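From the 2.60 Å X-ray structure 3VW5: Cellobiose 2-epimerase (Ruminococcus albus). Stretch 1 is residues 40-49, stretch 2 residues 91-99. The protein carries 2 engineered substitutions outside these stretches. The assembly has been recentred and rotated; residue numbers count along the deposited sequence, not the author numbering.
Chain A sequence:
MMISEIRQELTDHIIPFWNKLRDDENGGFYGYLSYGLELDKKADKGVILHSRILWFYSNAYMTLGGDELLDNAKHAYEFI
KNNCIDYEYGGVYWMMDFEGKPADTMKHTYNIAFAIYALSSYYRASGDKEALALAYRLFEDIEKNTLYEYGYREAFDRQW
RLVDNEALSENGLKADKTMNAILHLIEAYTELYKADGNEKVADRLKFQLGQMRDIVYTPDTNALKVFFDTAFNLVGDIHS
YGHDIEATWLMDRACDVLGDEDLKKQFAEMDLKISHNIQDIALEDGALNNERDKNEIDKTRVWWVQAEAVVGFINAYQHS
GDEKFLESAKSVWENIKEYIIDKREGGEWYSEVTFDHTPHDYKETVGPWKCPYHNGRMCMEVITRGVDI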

# COMPACT_ATOMS: atom_id res chain seq x y z
N ASP A 40 0.85 -10.85 -20.85
CA ASP A 40 -0.48 -10.98 -21.46
C ASP A 40 -1.12 -9.62 -21.64
O ASP A 40 -1.83 -9.15 -20.76
N LYS A 41 -0.88 -8.99 -22.79
CA LYS A 41 -1.40 -7.66 -23.07
C LYS A 41 -2.92 -7.64 -22.99
O LYS A 41 -3.52 -6.59 -22.79
N LYS A 42 -3.53 -8.80 -23.14
CA LYS A 42 -4.97 -8.92 -23.16
C LYS A 42 -5.58 -9.30 -21.80
O LYS A 42 -6.78 -9.54 -21.70
N ALA A 43 -4.76 -9.36 -20.76
CA ALA A 43 -5.26 -9.70 -19.43
C ALA A 43 -6.14 -8.59 -18.85
O ALA A 43 -6.04 -7.44 -19.27
N ASP A 44 -6.99 -8.94 -17.90
CA ASP A 44 -7.79 -7.95 -17.20
C ASP A 44 -6.91 -6.99 -16.42
O ASP A 44 -5.87 -7.38 -15.87
N LYS A 45 -7.33 -5.73 -16.36
CA LYS A 45 -6.58 -4.68 -15.69
C LYS A 45 -7.27 -4.27 -14.39
O LYS A 45 -8.35 -3.68 -14.41
N GLY A 46 -6.65 -4.57 -13.25
CA GLY A 46 -7.22 -4.29 -11.95
C GLY A 46 -7.10 -2.82 -11.61
O GLY A 46 -6.10 -2.17 -11.95
N VAL A 47 -8.12 -2.27 -10.95
CA VAL A 47 -8.10 -0.84 -10.69
C VAL A 47 -7.18 -0.46 -9.52
O VAL A 47 -6.56 0.61 -9.54
N ILE A 48 -7.06 -1.34 -8.53
CA ILE A 48 -6.04 -1.13 -7.49
C ILE A 48 -4.63 -1.05 -8.09
O ILE A 48 -3.79 -0.28 -7.63
N LEU A 49 -4.38 -1.84 -9.12
CA LEU A 49 -3.12 -1.83 -9.82
C LEU A 49 -2.89 -0.47 -10.48
O LEU A 49 -1.80 0.10 -10.37
N GLY A 91 -17.86 5.46 -6.08
CA GLY A 91 -16.73 4.57 -5.94
C GLY A 91 -16.05 4.19 -7.26
O GLY A 91 -16.24 4.84 -8.30
N VAL A 92 -15.24 3.14 -7.18
CA VAL A 92 -14.53 2.63 -8.34
C VAL A 92 -14.78 1.13 -8.44
O VAL A 92 -15.02 0.48 -7.42
N TYR A 93 -14.72 0.58 -9.65
CA TYR A 93 -14.90 -0.86 -9.82
C TYR A 93 -13.68 -1.65 -9.34
O TYR A 93 -12.69 -1.07 -8.91
N TRP A 94 -13.77 -2.97 -9.42
CA TRP A 94 -12.67 -3.83 -8.96
C TRP A 94 -11.72 -4.22 -10.11
O TRP A 94 -10.50 -4.19 -9.96
N MET A 95 -12.29 -4.55 -11.25
CA MET A 95 -11.55 -5.13 -12.35
C MET A 95 -12.11 -4.67 -13.67
O MET A 95 -13.32 -4.75 -13.91
N MET A 96 -11.23 -4.22 -14.56
CA MET A 96 -11.64 -3.89 -15.92
C MET A 96 -11.11 -5.00 -16.82
O MET A 96 -10.27 -5.78 -16.38
N ASP A 97 -11.60 -5.11 -18.05
CA ASP A 97 -10.94 -5.97 -19.03
C ASP A 97 -9.83 -5.15 -19.71
O ASP A 97 -9.64 -3.98 -19.37
N PHE A 98 -9.10 -5.75 -20.65
CA PHE A 98 -7.96 -5.05 -21.26
C PHE A 98 -8.38 -3.81 -22.03
O PHE A 98 -7.56 -2.92 -22.29
N GLU A 99 -9.66 -3.75 -22.38
CA GLU A 99 -10.18 -2.59 -23.10
C GLU A 99 -10.74 -1.50 -22.20
O GLU A 99 -11.04 -0.41 -22.67

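The most unusual feature is the aliphatic part of Lys-42 lying over one face of the Phe-98 ring. Lys-42 CG sits 3.5 Å from the centroid of the Phe-98 ring and 7° off its normal, a CH-pi contact. Chi1 of Lys-42 is off-rotamer at -119°; Phe-98 is p. Phe-98 has the largest area covered by the other stretch. Its CB also rests 3.4 Å from Ala-43 O.

Next comes a short antiparallel bridge. Lys-45 N donates to Met-96 O and Met-96 N to Lys-45 O, both at 2.9 Å. Lys-45 (mttt) is extended, so its amine reaches past the bridge: NZ donates to Phe-98 O at 2.8 Å. NZ is also hydrogen-bonded elsewhere in the structure.

Met-95 has chi1 t and chi2 p, and its end turns back to the other stretch. Its CE lies 3.1 Å from Gly-46 N and 3.3 Å from Asp-44 CB. Asp-44 (chi1 m) sets OD1 3.3 Å from Asp-97 CA.

Val-47 points toward stretch 2, with chi1 off-rotamer at -13°. Its CG2 meets Val-92 CG2 at 3.9 Å, and its CG1 meets Met-96 SD at 4.1 Å. Val-47 N donates to Trp-94 O at 3.2 Å, nearly straight. Ile-48 CD1 approaches Trp-94 CZ3 obliquely at 4.0 Å.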

# COMPACT_ATOMS: atom_id res chain seq x y z
CB ASP A 40 -1.40 -11.87 -20.61
CG ASP A 40 -2.78 -12.11 -21.27
OD1 ASP A 40 -2.92 -11.88 -22.49
OD2 ASP A 40 -3.71 -12.56 -20.56
CB LYS A 41 -0.93 -7.14 -24.43
CG LYS A 41 0.58 -7.02 -24.55
CD LYS A 41 1.00 -6.34 -25.86
CE LYS A 41 2.53 -6.22 -25.97
NZ LYS A 41 2.95 -5.08 -26.83
CB LYS A 42 -5.39 -9.93 -24.24
CG LYS A 42 -6.27 -9.35 -25.34
CD LYS A 42 -5.48 -8.53 -26.36
CE LYS A 42 -5.17 -9.36 -27.62
NZ LYS A 42 -6.32 -10.23 -28.07
CB ALA A 43 -4.10 -10.03 -18.47
CB ASP A 44 -8.77 -8.63 -16.24
CG ASP A 44 -9.86 -9.41 -16.95
OD1 ASP A 44 -10.17 -9.09 -18.13
OD2 ASP A 44 -10.41 -10.33 -16.31
CB LYS A 45 -6.44 -3.47 -16.62
CG LYS A 45 -5.89 -3.81 -18.00
CD LYS A 45 -5.86 -2.60 -18.92
CE LYS A 45 -5.06 -2.90 -20.19
NZ LYS A 45 -5.17 -1.82 -21.21
CB VAL A 47 -9.52 -0.21 -10.61
CG1 VAL A 47 -10.57 -1.19 -11.15
CG2 VAL A 47 -9.84 0.29 -9.22
CB ILE A 48 -6.12 -2.20 -6.38
CG1 ILE A 48 -6.57 -1.56 -5.07
CG2 ILE A 48 -4.77 -2.83 -6.15
CD1 ILE A 48 -7.18 -2.55 -4.11
CB LEU A 49 -3.08 -2.96 -10.86
CG LEU A 49 -1.97 -2.97 -11.91
CD1 LEU A 49 -0.60 -2.97 -11.27
CD2 LEU A 49 -2.10 -4.15 -12.87
CB VAL A 92 -13.02 2.91 -8.23
CG1 VAL A 92 -12.77 4.39 -8.07
CG2 VAL A 92 -12.42 2.17 -7.04
CB TYR A 93 -15.20 -1.20 -11.29
CG TYR A 93 -16.32 -0.37 -11.89
CD1 TYR A 93 -17.64 -0.54 -11.47
CD2 TYR A 93 -16.05 0.57 -12.87
CE1 TYR A 93 -18.66 0.22 -12.02
CE2 TYR A 93 -17.06 1.34 -13.42
CZ TYR A 93 -18.36 1.17 -12.99
OH TYR A 93 -19.37 1.93 -13.55
CB TRP A 94 -13.24 -5.08 -8.24
CG TRP A 94 -12.17 -5.97 -7.70
CD1 TRP A 94 -11.74 -7.16 -8.24
CD2 TRP A 94 -11.36 -5.75 -6.54
NE1 TRP A 94 -10.72 -7.68 -7.48
CE2 TRP A 94 -10.47 -6.84 -6.43
CE3 TRP A 94 -11.31 -4.73 -5.58
CZ2 TRP A 94 -9.54 -6.94 -5.40
CZ3 TRP A 94 -10.39 -4.84 -4.56
CH2 TRP A 94 -9.52 -5.94 -4.47
CB MET A 95 -11.70 -6.64 -12.30
CG MET A 95 -10.61 -7.36 -13.06
SD MET A 95 -9.17 -7.46 -11.99
CE MET A 95 -7.92 -7.41 -13.25
CB MET A 96 -11.04 -2.54 -16.34
CG MET A 96 -11.11 -1.47 -15.25
SD MET A 96 -12.78 -1.14 -14.60
CE MET A 96 -13.63 -0.63 -16.11
CB ASP A 97 -11.94 -6.56 -20.03
CG ASP A 97 -12.60 -5.51 -20.92
OD1 ASP A 97 -12.05 -4.40 -21.10
OD2 ASP A 97 -13.69 -5.80 -21.45
CB PHE A 98 -7.13 -5.98 -22.15
CG PHE A 98 -7.73 -6.23 -23.52
CD1 PHE A 98 -8.78 -7.12 -23.69
CD2 PHE A 98 -7.20 -5.59 -24.65
CE1 PHE A 98 -9.30 -7.36 -24.96
CE2 PHE A 98 -7.72 -5.83 -25.91
CZ PHE A 98 -8.77 -6.72 -26.06
CB GLU A 99 -11.24 -3.02 -24.11
CG GLU A 99 -10.66 -3.63 -25.35
CD GLU A 99 -11.72 -4.13 -26.30
OE1 GLU A 99 -12.74 -4.68 -25.80
OE2 GLU A 99 -11.55 -3.96 -27.53